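Local coordinates for protein lasso peptide isopeptidase AtxE2 (Asticcacaulis excentricus, PDB 5TXE) that hydrolyses the isopeptide bond of the lasso peptides astexin-2 and astexin-3, opening the threaded knots into linear peptides, at residues 82-87 with 641-646; 43-48 with 77-82. The protein carries 1 engineered substitution. All blocks are in the same frame, centred on the assembly; numbering follows the deposited sequence.

Interaction 1. Residues 82-87 with 641-646; sequences NLNVFR and WQPAHR
The carbonyl oxygen of Trp-641 takes two donors: a water 2.5 Å from Trp-641 O, and the ND2 of Asn-84, a weak bond of 3.4 Å to Trp-641 O bent to 127° at the hydrogen. The same ND2 also donates to that water, with 3.0 Å from Asn-84 ND2 to the water oxygen, so the three groups form a small triangle. Asn-84 OD1 accepts from Arg-75 NH1, which helps hold the amide in place, and its ND2 lies alongside the CG corner of Pro-643. The straighter bonds are made by Asn-82. Its CG stands anti to the backbone N (chi1 -169°), which sends the carboxamide to the start of helix 643-662. There Asn-82 OD1 receives the N-H of Ala-644 at 2.8 Å, nearly straight, though the donor sits above the carbonyl plane. Asn-82 ND2 in turn donates to Gln-642 OE1 at 2.9 Å, in plane and on a lone pair, the two amides being nearly coplanar. Gln-642 holds the N-cap position; its NE2 is tied to Asn-635, and its CG lies over the Trp-641 ring. The methyl of Ala-644 rests against the Asn-82 carboxamide. Asn-82 opens a G1 beta bulge, its left-handed backbone turning the hairpin into strand 83-92. This is the interdomain seam of a prolyl oligopeptidase-type fold: a propeller-side hairpin meets the helix that follows the loop of His-638, the probable charge-relay histidine.

Interaction 2. Residues 43-48 with 77-82; sequences LVRLAD and ADPVTN
Across this contact the foot of helix 40-44 meets the end of strand 69-78 just where an Asx turn leads it into a beta hairpin. The apolar first shell centres on the ring of Pro-79. Pro-79 CG meets Val-44 CG1 at 3.8 Å, the two side chains crossing obliquely, and it also lies over one face of the Arg-45 guanidinium, 3.6 Å above the plane and offset toward the rim. The arginine chain, extended from CG to NE, crosses the proline at about a right angle, while a methyl of Val-80 meets the edge of the guanidinium, with CG2 3.9 Å from Arg-45 NH2. Farther in, the methyl of Ala-77 packs against one backbone carbonyl, its CB 3.5 Å from Val-44 O.

What fixes the arginine lies one step out. Arg-45 NH1 reaches back to the backbone oxygen of Glu-41 in helix 40-44, which holds that end of the guanidinium. Asp-78 OD1 is 4.4 Å from Arg-45 NH2 and well out of the guanidinium plane, so the two charges attract, if at all, only at a distance. The turn itself is set by the same oxygen: Asp-78 CG is anti to the backbone N (chi1 180°), and OD1 takes the N-H of Val-80 from above the carboxylate plane, with a weaker bond from Thr-81 N. Leu-647 of helix 643-662 also touches Pro-79, and Pro-643 touches Ala-77.

Two waters complete the join. One donates to both Val-44 O and Leu-46 O and accepts from Ala-77 N at 2.7 Å. The other lies in the guanidinium plane, accepting from Arg-45 NH2 at 2.7 Å and donating to Asp-78 OD1.

In the fold
From the N terminus, the chain passes through helix 40-44 and the short strand 48-49, then returns along strand 69-78, and interaction 2 closes that loop of about thirty residues. At Asn-82, common to both contacts, the hairpin turns into strand 83-92, and the chain then runs through the other propeller sheets and the hydrolase core before residues 641-646 close interaction 1, more than 550 residues later. The two loops follow in series and neither nests nor crosses. Their centres lie 6 Å apart, joined by the pairing of neighbouring strands 69-78 and 83-92, so one hairpin tip ties the N-terminal helix to helix 643-662 of the catalytic domain.

Interaction 1. Residues 82-87 with 641-646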
# COMPACT_ATOMS: atom_id res chain seq x y z
N ASN A 82 7.88 -17.93 -11.19
CA ASN A 82 8.28 -16.53 -10.91
C ASN A 82 7.48 -15.53 -11.71
O ASN A 82 8.00 -14.60 -12.27
CB ASN A 82 9.78 -16.26 -11.06
CG ASN A 82 10.17 -14.90 -10.49
OD1 ASN A 82 9.57 -14.45 -9.51
ND2 ASN A 82 11.13 -14.22 -11.11
N LEU A 83 6.19 -15.77 -11.75
CA LEU A 83 5.23 -14.96 -12.50
C LEU A 83 3.92 -14.86 -11.78
O LEU A 83 3.44 -15.84 -11.20
CB LEU A 83 4.95 -15.60 -13.86
CG LEU A 83 6.01 -15.44 -14.96
CD1 LEU A 83 5.63 -16.31 -16.19
CD2 LEU A 83 6.24 -14.00 -15.40
N ASN A 84 3.38 -13.65 -11.76
CA ASN A 84 1.99 -13.44 -11.48
C ASN A 84 1.12 -13.84 -12.65
O ASN A 84 1.48 -13.64 -13.80
CB ASN A 84 1.75 -11.98 -11.16
CG ASN A 84 2.22 -11.62 -9.75
OD1 ASN A 84 1.55 -11.93 -8.78
ND2 ASN A 84 3.37 -11.00 -9.65
N VAL A 85 -0.00 -14.44 -12.34
CA VAL A 85 -1.02 -14.76 -13.32
C VAL A 85 -2.25 -13.88 -13.05
O VAL A 85 -2.76 -13.87 -11.93
CB VAL A 85 -1.46 -16.24 -13.16
CG1 VAL A 85 -2.53 -16.58 -14.19
CG2 VAL A 85 -0.24 -17.13 -13.37
N PHE A 86 -2.65 -13.12 -14.05
CA PHE A 86 -3.81 -12.24 -13.93
C PHE A 86 -5.02 -12.81 -14.68
O PHE A 86 -4.88 -13.36 -15.74
CB PHE A 86 -3.48 -10.86 -14.48
CG PHE A 86 -2.43 -10.14 -13.70
CD1 PHE A 86 -2.78 -9.41 -12.58
CD2 PHE A 86 -1.10 -10.22 -14.05
CE1 PHE A 86 -1.85 -8.74 -11.85
CE2 PHE A 86 -0.15 -9.54 -13.32
CZ PHE A 86 -0.53 -8.81 -12.21
N ARG A 87 -6.22 -12.62 -14.11
CA ARG A 87 -7.50 -13.05 -14.73
C ARG A 87 -8.50 -11.90 -14.57
O ARG A 87 -8.61 -11.33 -13.47
CB ARG A 87 -8.18 -14.22 -14.01
CG ARG A 87 -7.36 -15.33 -13.52
CD ARG A 87 -8.22 -16.43 -12.93
NE ARG A 87 -8.17 -16.53 -11.48
CZ ARG A 87 -9.24 -16.65 -10.72
NH1 ARG A 87 -10.47 -16.61 -11.24
NH2 ARG A 87 -9.11 -16.79 -9.41
N TRP A 641 8.05 -7.18 -6.47
CA TRP A 641 6.95 -7.62 -7.31
C TRP A 641 7.11 -9.06 -7.79
O TRP A 641 6.12 -9.70 -8.19
CB TRP A 641 6.82 -6.65 -8.49
CG TRP A 641 7.92 -6.67 -9.46
CD1 TRP A 641 9.10 -6.03 -9.34
CD2 TRP A 641 7.93 -7.30 -10.78
NE1 TRP A 641 9.88 -6.26 -10.48
CE2 TRP A 641 9.18 -7.05 -11.36
CE3 TRP A 641 7.01 -8.07 -11.49
CZ2 TRP A 641 9.53 -7.51 -12.63
CZ3 TRP A 641 7.37 -8.55 -12.76
CH2 TRP A 641 8.62 -8.25 -13.31
N GLN A 642 8.34 -9.61 -7.77
CA GLN A 642 8.56 -10.94 -8.35
C GLN A 642 8.32 -12.03 -7.31
O GLN A 642 8.89 -12.00 -6.23
CB GLN A 642 9.96 -11.09 -8.95
CG GLN A 642 10.30 -10.05 -10.01
CD GLN A 642 11.64 -10.31 -10.68
OE1 GLN A 642 11.98 -11.43 -10.99
NE2 GLN A 642 12.40 -9.28 -10.88
N PRO A 643 7.39 -12.95 -7.60
CA PRO A 643 7.00 -13.92 -6.60
C PRO A 643 8.13 -14.76 -6.02
O PRO A 643 8.11 -15.05 -4.82
CB PRO A 643 6.02 -14.80 -7.34
CG PRO A 643 5.42 -13.88 -8.37
CD PRO A 643 6.58 -13.06 -8.82
N ALA A 644 9.11 -15.16 -6.85
CA ALA A 644 10.22 -15.96 -6.32
C ALA A 644 11.01 -15.14 -5.32
O ALA A 644 11.47 -15.64 -4.30
CB ALA A 644 11.13 -16.43 -7.44
N HIS A 645 11.13 -13.86 -5.62
CA HIS A 645 11.86 -13.00 -4.71
C HIS A 645 11.14 -12.89 -3.37
O HIS A 645 11.79 -12.90 -2.31
CB HIS A 645 12.02 -11.62 -5.28
CG HIS A 645 12.94 -11.55 -6.43
ND1 HIS A 645 13.04 -10.42 -7.22
CD2 HIS A 645 13.84 -12.43 -6.91
CE1 HIS A 645 13.96 -10.63 -8.15
NE2 HIS A 645 14.41 -11.87 -8.01
N ARG A 646 9.84 -12.67 -3.43
CA ARG A 646 9.06 -12.51 -2.19
C ARG A 646 9.17 -13.74 -1.35
O ARG A 646 9.39 -13.66 -0.15
CB ARG A 646 7.61 -12.21 -2.51
CG ARG A 646 6.65 -12.22 -1.30
CD ARG A 646 5.35 -11.45 -1.58
NE ARG A 646 5.60 -10.01 -1.46
CZ ARG A 646 5.72 -9.16 -2.48
NH1 ARG A 646 5.50 -9.52 -3.76
NH2 ARG A 646 6.05 -7.91 -2.20
O HOH W 1 4.03 -9.95 -6.88

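Interaction 2. Residues 43-48 with 77-82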
# COMPACT_ATOMS: atom_id res chain seq x y z
N LEU A 43 1.36 -18.67 1.80
CA LEU A 43 1.09 -17.23 1.86
C LEU A 43 1.38 -16.54 0.53
O LEU A 43 0.60 -15.73 0.04
CB LEU A 43 1.94 -16.60 2.96
CG LEU A 43 1.80 -15.11 3.14
CD1 LEU A 43 0.35 -14.78 3.53
CD2 LEU A 43 2.77 -14.58 4.21
N VAL A 44 2.52 -16.85 -0.08
CA VAL A 44 2.87 -16.15 -1.29
C VAL A 44 1.88 -16.48 -2.41
O VAL A 44 1.68 -15.66 -3.31
CB VAL A 44 4.33 -16.43 -1.72
CG1 VAL A 44 4.50 -17.84 -2.25
CG2 VAL A 44 4.75 -15.49 -2.85
N ARG A 45 1.22 -17.63 -2.35
CA ARG A 45 0.26 -17.98 -3.38
C ARG A 45 -1.18 -17.51 -3.12
O ARG A 45 -2.06 -17.79 -3.93
CB ARG A 45 0.24 -19.50 -3.55
CG ARG A 45 1.51 -20.09 -4.14
CD ARG A 45 1.41 -21.61 -4.16
NE ARG A 45 2.44 -22.23 -4.97
CZ ARG A 45 3.66 -22.49 -4.56
NH1 ARG A 45 4.04 -22.17 -3.33
NH2 ARG A 45 4.50 -23.08 -5.37
N LEU A 46 -1.46 -16.87 -1.99
CA LEU A 46 -2.86 -16.35 -1.74
C LEU A 46 -3.16 -15.23 -2.70
O LEU A 46 -2.42 -14.23 -2.76
CB LEU A 46 -3.03 -15.88 -0.31
CG LEU A 46 -2.95 -16.99 0.76
CD1 LEU A 46 -2.98 -16.44 2.18
CD2 LEU A 46 -4.07 -17.99 0.59
N ALA A 47 -4.20 -15.42 -3.51
CA ALA A 47 -4.56 -14.49 -4.55
C ALA A 47 -5.04 -13.18 -3.96
O ALA A 47 -5.32 -13.11 -2.76
CB ALA A 47 -5.64 -15.09 -5.40
N ASP A 48 -5.06 -12.15 -4.81
CA ASP A 48 -5.44 -10.81 -4.42
C ASP A 48 -6.28 -10.16 -5.54
O ASP A 48 -6.37 -10.67 -6.67
CB ASP A 48 -4.21 -9.94 -4.08
CG ASP A 48 -4.49 -8.90 -2.91
OD1 ASP A 48 -5.65 -8.77 -2.37
OD2 ASP A 48 -3.52 -8.18 -2.55
N ALA A 77 0.09 -15.27 -7.53
CA ALA A 77 1.54 -15.36 -7.70
C ALA A 77 2.00 -16.80 -7.70
O ALA A 77 1.53 -17.61 -6.89
CB ALA A 77 2.23 -14.59 -6.56
N ASP A 78 2.98 -17.08 -8.55
CA ASP A 78 3.56 -18.41 -8.65
C ASP A 78 5.05 -18.28 -8.54
O ASP A 78 5.69 -17.79 -9.47
CB ASP A 78 3.19 -19.07 -9.98
CG ASP A 78 3.79 -20.50 -10.12
OD1 ASP A 78 4.59 -20.96 -9.26
OD2 ASP A 78 3.43 -21.19 -11.10
N PRO A 79 5.63 -18.73 -7.42
CA PRO A 79 7.05 -18.54 -7.15
C PRO A 79 7.96 -19.53 -7.88
O PRO A 79 9.14 -19.27 -8.01
CB PRO A 79 7.15 -18.69 -5.65
CG PRO A 79 6.01 -19.56 -5.29
CD PRO A 79 4.92 -19.30 -6.28
N VAL A 80 7.38 -20.58 -8.46
CA VAL A 80 8.18 -21.54 -9.22
C VAL A 80 8.43 -20.99 -10.59
O VAL A 80 9.56 -20.99 -11.07
CB VAL A 80 7.50 -22.91 -9.26
CG1 VAL A 80 8.27 -23.89 -10.16
CG2 VAL A 80 7.43 -23.49 -7.85
N THR A 81 7.38 -20.50 -11.25
CA THR A 81 7.56 -19.89 -12.57
C THR A 81 7.99 -18.46 -12.40
O THR A 81 8.43 -17.85 -13.37
CB THR A 81 6.25 -19.79 -13.39
OG1 THR A 81 5.26 -19.09 -12.59
CG2 THR A 81 5.76 -21.17 -13.76
N ASN A 82 7.88 -17.93 -11.19
CA ASN A 82 8.28 -16.53 -10.91
C ASN A 82 7.48 -15.53 -11.71
O ASN A 82 8.00 -14.60 -12.27
CB ASN A 82 9.78 -16.26 -11.06
CG ASN A 82 10.17 -14.90 -10.49
OD1 ASN A 82 9.57 -14.45 -9.51
ND2 ASN A 82 11.13 -14.22 -11.11
O HOH W 2 -0.51 -14.62 -4.95
O HOH W 3 3.77 -23.26 -7.98